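Local structure of dihydroorotase (Saccharomyces cerevisiae S288C, 6L0A) at residues 134-139 and 162-167; 176-181 and 188-193. The protein catalyses the zinc-dependent interconversion of N-carbamoyl-L-aspartate and (S)-dihydroorotate, the third step of de novo pyrimidine biosynthesis. All blocks are in the same frame, centred on the assembly; numbering follows the deposited sequence.

Overall arrangement
Contacts 1 and 2 are successive strand-to-helix packings in the TIM-barrel fold of the metallo-dependent hydrolases, their centres about 9 Å apart. Along the chain they come in series: strand 133-136 and helix 156-170 form contact 1, then strand 175-178 and helix 184-193 form contact 2, before the chain enters strand 205-209. Strands 133-136 and 175-178 are parallel neighbours in one sheet, joined by backbone hydrogen bonds such as Leu136 N to Ile177 O. Segments 134-139 and 176-181 each turn apolar residues toward their helix and supply one histidine, His137 or His180, to the same zinc ion, so two adjacent barrel units together build half of that metal's four-atom shell.

Contact 1. Residues 134-139 and 162-167. With ZN (zinc ion), chain L.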
ATOM      1  N   LEU C 134       3.595  -1.614  29.922  1.00 13.51           N
ATOM      2  CA  LEU C 134       2.674  -0.868  29.069  1.00 14.00           C
ATOM      3  C   LEU C 134       3.107  -1.104  27.625  1.00 12.99           C
ATOM      4  O   LEU C 134       4.193  -0.679  27.230  1.00 12.15           O
ATOM      5  CB  LEU C 134       2.676   0.621  29.414  1.00 13.93           C
ATOM      6  CG  LEU C 134       1.899   1.513  28.443  1.00 13.86           C
ATOM      7  CD1 LEU C 134       0.410   1.155  28.447  1.00 13.97           C
ATOM      8  CD2 LEU C 134       2.115   2.996  28.774  1.00 15.82           C
ATOM      9  N   ASN C 135       2.265  -1.797  26.852  1.00 11.58           N
ATOM     10  CA  ASN C 135       2.535  -2.104  25.452  1.00 10.95           C
ATOM     11  C   ASN C 135       1.853  -1.066  24.577  1.00 10.65           C
ATOM     12  O   ASN C 135       0.646  -0.869  24.682  1.00 11.64           O
ATOM     13  CB  ASN C 135       2.009  -3.489  25.088  1.00  9.43           C
ATOM     14  CG  ASN C 135       2.407  -4.546  26.094  1.00 16.54           C
ATOM     15  OD1 ASN C 135       1.648  -4.865  27.007  1.00 16.23           O
ATOM     16  ND2 ASN C 135       3.580  -5.120  25.903  1.00 13.91           N
ATOM     17  N   LEU C 136       2.613  -0.437  23.689  1.00 10.28           N
ATOM     18  CA  LEU C 136       2.088   0.626  22.851  1.00 12.43           C
ATOM     19  C   LEU C 136       2.095   0.182  21.392  1.00 12.67           C
ATOM     20  O   LEU C 136       3.142  -0.206  20.871  1.00 13.44           O
ATOM     21  CB  LEU C 136       2.920   1.894  23.017  1.00 13.27           C
ATOM     22  CG  LEU C 136       2.979   2.473  24.432  1.00 13.66           C
ATOM     23  CD1 LEU C 136       3.946   3.633  24.469  1.00 16.81           C
ATOM     24  CD2 LEU C 136       1.579   2.902  24.879  1.00 14.46           C
ATOM     25  N   HIS C 137       0.934   0.225  20.750  1.00 11.05           N
ATOM     26  CA  HIS C 137       0.874   0.288  19.293  1.00 12.85           C
ATOM     27  C   HIS C 137       1.137   1.743  18.950  1.00 10.66           C
ATOM     28  O   HIS C 137       0.235   2.583  19.015  1.00 13.55           O
ATOM     29  CB  HIS C 137      -0.474  -0.183  18.756  1.00 12.50           C
ATOM     30  CG  HIS C 137      -0.533  -0.213  17.262  1.00 14.50           C
ATOM     31  ND1 HIS C 137      -0.782  -1.369  16.547  1.00 15.22           N
ATOM     32  CD2 HIS C 137      -0.356   0.769  16.345  1.00 14.91           C
ATOM     33  CE1 HIS C 137      -0.769  -1.093  15.255  1.00 15.35           C
ATOM     34  NE2 HIS C 137      -0.513   0.196  15.103  1.00 12.75           N
ATOM     35  N   GLY C 138       2.393   2.062  18.661  1.00 14.28           N
ATOM     36  CA  GLY C 138       2.779   3.449  18.531  1.00 16.74           C
ATOM     37  C   GLY C 138       2.517   4.067  17.171  1.00 16.74           C
ATOM     38  O   GLY C 138       3.453   4.271  16.394  1.00 14.49           O
ATOM     39  N   GLU C 139       1.254   4.375  16.873  1.00 13.24           N
ATOM     40  CA  GLU C 139       0.889   5.102  15.663  1.00 12.22           C
ATOM     41  C   GLU C 139      -0.144   6.160  16.013  1.00 12.73           C
ATOM     42  O   GLU C 139      -1.107   5.863  16.725  1.00 16.42           O
ATOM     43  CB  GLU C 139       0.297   4.169  14.601  1.00 12.46           C
ATOM     44  CG  GLU C 139       1.295   3.246  13.916  1.00 11.76           C
ATOM     45  CD  GLU C 139       0.700   2.607  12.682  1.00 12.52           C
ATOM     46  OE1 GLU C 139       0.039   1.560  12.800  1.00 12.81           O
ATOM     47  OE2 GLU C 139       0.895   3.165  11.586  1.00 14.39           O
ATOM     48  N   PRO C 162       7.131  11.428  19.914  1.00 18.51           N
ATOM     49  CA  PRO C 162       7.031  12.356  21.062  1.00 21.69           C
ATOM     50  C   PRO C 162       6.142  11.838  22.184  1.00 22.27           C
ATOM     51  O   PRO C 162       6.470  12.031  23.364  1.00 21.94           O
ATOM     52  CB  PRO C 162       6.459  13.632  20.432  1.00 22.46           C
ATOM     53  CG  PRO C 162       6.902  13.578  19.007  1.00 27.56           C
ATOM     54  CD  PRO C 162       6.871  12.115  18.632  1.00 21.30           C
ATOM     55  N   ALA C 163       5.025  11.181  21.850  1.00 18.50           N
ATOM     56  CA  ALA C 163       4.155  10.623  22.883  1.00 18.15           C
ATOM     57  C   ALA C 163       4.883   9.567  23.704  1.00 18.82           C
ATOM     58  O   ALA C 163       4.753   9.528  24.934  1.00 19.57           O
ATOM     59  CB  ALA C 163       2.891  10.031  22.258  1.00 19.04           C
ATOM     60  N   LEU C 164       5.647   8.695  23.037  1.00 19.12           N
ATOM     61  CA  LEU C 164       6.448   7.702  23.747  1.00 19.83           C
ATOM     62  C   LEU C 164       7.408   8.372  24.722  1.00 25.69           C
ATOM     63  O   LEU C 164       7.535   7.953  25.881  1.00 20.77           O
ATOM     64  CB  LEU C 164       7.230   6.846  22.750  1.00 18.29           C
ATOM     65  CG  LEU C 164       8.217   5.845  23.345  1.00 18.18           C
ATOM     66  CD1 LEU C 164       7.480   4.848  24.257  1.00 18.74           C
ATOM     67  CD2 LEU C 164       9.003   5.125  22.248  1.00 20.90           C
ATOM     68  N   LYS C 165       8.113   9.407  24.262  1.00 22.96           N
ATOM     69  CA  LYS C 165       9.103  10.041  25.126  1.00 23.54           C
ATOM     70  C   LYS C 165       8.436  10.705  26.325  1.00 21.48           C
ATOM     71  O   LYS C 165       8.955  10.636  27.445  1.00 24.37           O
ATOM     72  CB  LYS C 165       9.930  11.049  24.327  1.00 23.33           C
ATOM     73  CG  LYS C 165      10.964  10.404  23.405  1.00 28.54           C
ATOM     74  CD  LYS C 165      11.744  11.480  22.655  1.00 34.33           C
ATOM     75  CE  LYS C 165      11.924  11.140  21.188  1.00 39.06           C
ATOM     76  NZ  LYS C 165      12.617  12.249  20.459  1.00 41.63           N
ATOM     77  N   LYS C 166       7.281  11.332  26.116  1.00 21.55           N
ATOM     78  CA  LYS C 166       6.581  11.971  27.229  1.00 25.11           C
ATOM     79  C   LYS C 166       6.111  10.944  28.254  1.00 27.22           C
ATOM     80  O   LYS C 166       6.203  11.183  29.464  1.00 23.87           O
ATOM     81  CB  LYS C 166       5.400  12.790  26.719  1.00 25.94           C
ATOM     82  CG  LYS C 166       4.673  13.548  27.833  1.00 23.08           C
ATOM     83  CD  LYS C 166       3.599  14.460  27.291  1.00 26.50           C
ATOM     84  CE  LYS C 166       2.851  15.168  28.423  1.00 31.81           C
ATOM     85  NZ  LYS C 166       3.768  15.531  29.548  1.00 32.50           N
ATOM     86  N   LEU C 167       5.603   9.794  27.795  1.00 21.45           N
ATOM     87  CA  LEU C 167       5.174   8.761  28.739  1.00 19.14           C
ATOM     88  C   LEU C 167       6.356   8.228  29.538  1.00 22.84           C
ATOM     89  O   LEU C 167       6.245   7.997  30.748  1.00 23.73           O
ATOM     90  CB  LEU C 167       4.469   7.611  28.002  1.00 15.38           C
ATOM     91  CG  LEU C 167       3.093   7.878  27.392  1.00 22.86           C
ATOM     92  CD1 LEU C 167       2.627   6.653  26.588  1.00 16.40           C
ATOM     93  CD2 LEU C 167       2.057   8.250  28.457  1.00 20.84           C
TER
HETATM   94 ZN    ZN L 402      -0.270  -3.673  16.331  1.00 39.90          ZN
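Strand 134-136 and helix 162-167 run almost antiparallel, at 170°, with their axes 11.5 Å apart at closest approach. They are the first two elements of a beta-alpha-beta unit of the TIM barrel, in which helix 156-170 leads the chain back to the parallel strand 175-178. Only leucine methyls bridge the gap. Leu136 makes the central contact: its CD1 lies 3.7 Å from CD1 of Leu164 and 3.9 Å from CD1 of Leu167, so one methyl meets two residues placed three apart on the helix. Leu164 starts off to one side, but with CG anti to its backbone N (chi1 174°) its end swings in to the strand. Leu134 touches more loosely, CD2 to CD1 of Leu167 at 4.3 Å, and Phe124 of helix 121-130 packs against both of these leucines. Leucine suits such places because its branched end fills a buried apolar layer and asks for no polar partner.

The same segment also serves the metal site. His137 binds a zinc ion through ND1 at 2.4 Å. Gly138 is the centre of an inverse gamma turn, closed by Glu139 N to His137 O, which brings the glutamate back beside the histidine. With zinc on ND1, the ring is held at both nitrogens: its NE2 donates to OE1 of Glu139 at 2.7 Å, nearly straight at 168°, close to the ring plane and into the anti lone pair of that oxygen.

Contact 2. Residues 176-181 and 188-193; sequences IILEHC and KTIEDI. With ZN (zinc ion), chain L.
Apolar contact alone joins residues 176-181 to 188-193, and Ile190 is its helix side. The CD1 of Ile190 rests against CB of Leu178 at 4.0 Å and CD2 of Leu178 at 4.1 Å, meeting the leucine near its root as well as at one branch. A chi2 of -63° folds CD1 of Ile190 back instead of extending it, which suits the short span here: the CA atoms of Leu178 and Ile190 are 8.3 Å apart. Both residues, branched and wholly apolar, suit this buried layer. Cys181 adds a looser touch, SG to CG1 of Ile190 at 4.5 Å, its small side chain also packing on strand 205-209. This is strand-to-helix packing in the next beta-alpha-beta unit of the TIM barrel.

Metal coordination comes from His180, which binds the zinc ion through NE2 at 2.1 Å; CB of Glu179 lies over the centre of one face of its imidazole, 3.9 Å above the plane.

Hydrogen bonds tie residues 179-180 to their surroundings. Glutamate suits its buried place because its two oxygens can accept several bonds: OE1 of Glu179 from Thr208 and His14, a ligand of the other zinc ion, OE2 from Asn135. The backbone N of His180 also bonds to Thr208. The chemistry is thus divided: apolar groups pack toward the helix, whereas Glu179 serves as a second-shell residue that probably orients His14 and may make its imidazole a stronger donor to that second zinc.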
ATOM      1  N   ILE C 176       7.941   0.012  29.384  1.00 17.12           N
ATOM      2  CA  ILE C 176       7.159   0.389  28.211  1.00 14.89           C
ATOM      3  C   ILE C 176       7.774  -0.279  26.993  1.00 14.84           C
ATOM      4  O   ILE C 176       8.998  -0.274  26.821  1.00 14.90           O
ATOM      5  CB  ILE C 176       7.115   1.917  28.015  1.00 19.11           C
ATOM      6  CG1 ILE C 176       6.473   2.620  29.205  1.00 16.75           C
ATOM      7  CG2 ILE C 176       6.356   2.285  26.738  1.00 16.57           C
ATOM      8  CD1 ILE C 176       6.591   4.140  29.121  1.00 20.79           C
ATOM      9  N   ILE C 177       6.933  -0.843  26.137  1.00 12.27           N
ATOM     10  CA  ILE C 177       7.404  -1.432  24.895  1.00 12.16           C
ATOM     11  C   ILE C 177       6.764  -0.709  23.725  1.00 10.98           C
ATOM     12  O   ILE C 177       5.535  -0.602  23.648  1.00 11.88           O
ATOM     13  CB  ILE C 177       7.106  -2.938  24.807  1.00 14.93           C
ATOM     14  CG1 ILE C 177       7.760  -3.690  25.968  1.00 15.52           C
ATOM     15  CG2 ILE C 177       7.620  -3.485  23.466  1.00 13.91           C
ATOM     16  CD1 ILE C 177       7.465  -5.174  25.965  1.00 16.23           C
ATOM     17  N   LEU C 178       7.595  -0.231  22.813  1.00 12.04           N
ATOM     18  CA  LEU C 178       7.116   0.205  21.506  1.00 14.86           C
ATOM     19  C   LEU C 178       6.999  -1.051  20.650  1.00 11.78           C
ATOM     20  O   LEU C 178       7.994  -1.564  20.141  1.00 14.44           O
ATOM     21  CB  LEU C 178       8.070   1.230  20.902  1.00 12.85           C
ATOM     22  CG  LEU C 178       7.614   1.905  19.600  1.00 20.15           C
ATOM     23  CD1 LEU C 178       6.270   2.617  19.744  1.00 17.35           C
ATOM     24  CD2 LEU C 178       8.681   2.867  19.097  1.00 16.16           C
ATOM     25  N   GLU C 179       5.778  -1.570  20.525  1.00 10.51           N
ATOM     26  CA  GLU C 179       5.562  -2.833  19.841  1.00 12.90           C
ATOM     27  C   GLU C 179       5.812  -2.690  18.341  1.00 13.35           C
ATOM     28  O   GLU C 179       5.658  -1.614  17.763  1.00 12.98           O
ATOM     29  CB  GLU C 179       4.133  -3.331  20.084  1.00 13.86           C
ATOM     30  CG  GLU C 179       3.808  -3.631  21.554  1.00 13.86           C
ATOM     31  CD  GLU C 179       4.536  -4.860  22.070  1.00 15.42           C
ATOM     32  OE1 GLU C 179       4.953  -5.685  21.234  1.00 16.14           O
ATOM     33  OE2 GLU C 179       4.691  -5.017  23.309  1.00 14.76           O
ATOM     34  N   HIS C 180       6.187  -3.808  17.717  1.00 11.89           N
ATOM     35  CA  HIS C 180       6.418  -3.928  16.275  1.00 14.53           C
ATOM     36  C   HIS C 180       6.893  -2.649  15.595  1.00 15.09           C
ATOM     37  O   HIS C 180       6.163  -2.064  14.779  1.00 14.66           O
ATOM     38  CB  HIS C 180       5.150  -4.463  15.574  1.00 14.42           C
ATOM     39  CG  HIS C 180       3.858  -3.857  16.043  1.00 16.74           C
ATOM     40  ND1 HIS C 180       3.647  -2.497  16.122  1.00 15.66           N
ATOM     41  CD2 HIS C 180       2.693  -4.440  16.419  1.00 21.14           C
ATOM     42  CE1 HIS C 180       2.416  -2.268  16.550  1.00 15.81           C
ATOM     43  NE2 HIS C 180       1.815  -3.431  16.738  1.00 17.41           N
ATOM     44  N   CYS C 181       8.119  -2.217  15.911  1.00 11.64           N
ATOM     45  CA  CYS C 181       8.690  -1.042  15.258  1.00 13.98           C
ATOM     46  C   CYS C 181       8.844  -1.281  13.769  1.00 13.34           C
ATOM     47  O   CYS C 181       9.217  -2.381  13.330  1.00 12.83           O
ATOM     48  CB  CYS C 181      10.055  -0.682  15.844  1.00 16.91           C
ATOM     49  SG  CYS C 181       9.973   0.065  17.468  1.00 30.16           S
ATOM     50  N   LYS C 188      16.087   4.613  16.022  1.00 22.34           N
ATOM     51  CA  LYS C 188      16.967   5.632  16.591  1.00 22.61           C
ATOM     52  C   LYS C 188      16.466   6.108  17.947  1.00 21.41           C
ATOM     53  O   LYS C 188      17.260   6.348  18.864  1.00 21.98           O
ATOM     54  CB  LYS C 188      17.079   6.828  15.651  1.00 23.37           C
ATOM     55  CG  LYS C 188      17.930   6.622  14.437  1.00 27.25           C
ATOM     56  CD  LYS C 188      18.198   7.988  13.827  1.00 30.55           C
ATOM     57  CE  LYS C 188      18.685   7.880  12.422  1.00 36.95           C
ATOM     58  NZ  LYS C 188      18.896   9.243  11.862  1.00 33.83           N
ATOM     59  N   THR C 189      15.154   6.277  18.090  1.00 20.94           N
ATOM     60  CA  THR C 189      14.620   6.765  19.357  1.00 21.77           C
ATOM     61  C   THR C 189      14.785   5.728  20.466  1.00 23.41           C
ATOM     62  O   THR C 189      15.187   6.078  21.586  1.00 22.60           O
ATOM     63  CB  THR C 189      13.157   7.168  19.185  1.00 20.54           C
ATOM     64  OG1 THR C 189      13.100   8.361  18.397  1.00 22.50           O
ATOM     65  CG2 THR C 189      12.490   7.439  20.547  1.00 20.87           C
ATOM     66  N   ILE C 190      14.502   4.450  20.174  1.00 19.92           N
ATOM     67  CA  ILE C 190      14.725   3.397  21.167  1.00 20.36           C
ATOM     68  C   ILE C 190      16.204   3.321  21.528  1.00 22.55           C
ATOM     69  O   ILE C 190      16.568   3.122  22.693  1.00 24.30           O
ATOM     70  CB  ILE C 190      14.205   2.041  20.652  1.00 19.02           C
ATOM     71  CG1 ILE C 190      12.704   2.120  20.365  1.00 16.65           C
ATOM     72  CG2 ILE C 190      14.508   0.914  21.656  1.00 18.54           C
ATOM     73  CD1 ILE C 190      11.873   2.412  21.597  1.00 20.28           C
ATOM     74  N   GLU C 191      17.081   3.484  20.535  1.00 19.65           N
ATOM     75  CA  GLU C 191      18.513   3.418  20.805  1.00 25.31           C
ATOM     76  C   GLU C 191      18.951   4.554  21.721  1.00 29.48           C
ATOM     77  O   GLU C 191      19.734   4.347  22.657  1.00 30.94           O
ATOM     78  CB  GLU C 191      19.289   3.440  19.490  1.00 27.37           C
ATOM     79  CG  GLU C 191      19.489   2.052  18.878  1.00 32.71           C
ATOM     80  CD  GLU C 191      20.300   2.098  17.602  1.00 36.76           C
ATOM     81  OE1 GLU C 191      20.298   3.156  16.935  1.00 40.87           O
ATOM     82  OE2 GLU C 191      20.931   1.076  17.261  1.00 43.75           O
ATOM     83  N   ASP C 192      18.412   5.749  21.505  1.00 25.03           N
ATOM     84  CA  ASP C 192      18.823   6.894  22.300  1.00 32.40           C
ATOM     85  C   ASP C 192      18.219   6.885  23.700  1.00 31.22           C
ATOM     86  O   ASP C 192      18.878   7.305  24.656  1.00 30.37           O
ATOM     87  CB  ASP C 192      18.482   8.179  21.556  1.00 34.98           C
ATOM     88  CG  ASP C 192      19.340   8.352  20.343  1.00 42.67           C
ATOM     89  OD1 ASP C 192      18.906   9.034  19.391  1.00 42.59           O
ATOM     90  OD2 ASP C 192      20.455   7.768  20.334  1.00 51.70           O
ATOM     91  N   ILE C 193      16.986   6.398  23.857  1.00 25.11           N
ATOM     92  CA  ILE C 193      16.443   6.181  25.193  1.00 24.60           C
ATOM     93  C   ILE C 193      17.341   5.226  25.974  1.00 28.17           C
ATOM     94  O   ILE C 193      17.492   5.361  27.195  1.00 29.77           O
ATOM     95  CB  ILE C 193      14.995   5.653  25.090  1.00 24.99           C
ATOM     96  CG1 ILE C 193      14.078   6.747  24.537  1.00 20.92           C
ATOM     97  CG2 ILE C 193      14.482   5.159  26.428  1.00 21.77           C
ATOM     98  CD1 ILE C 193      12.606   6.310  24.415  1.00 22.80           C
TER
HETATM   99 ZN    ZN L 402      -0.270  -3.673  16.331  1.00 39.90          ZN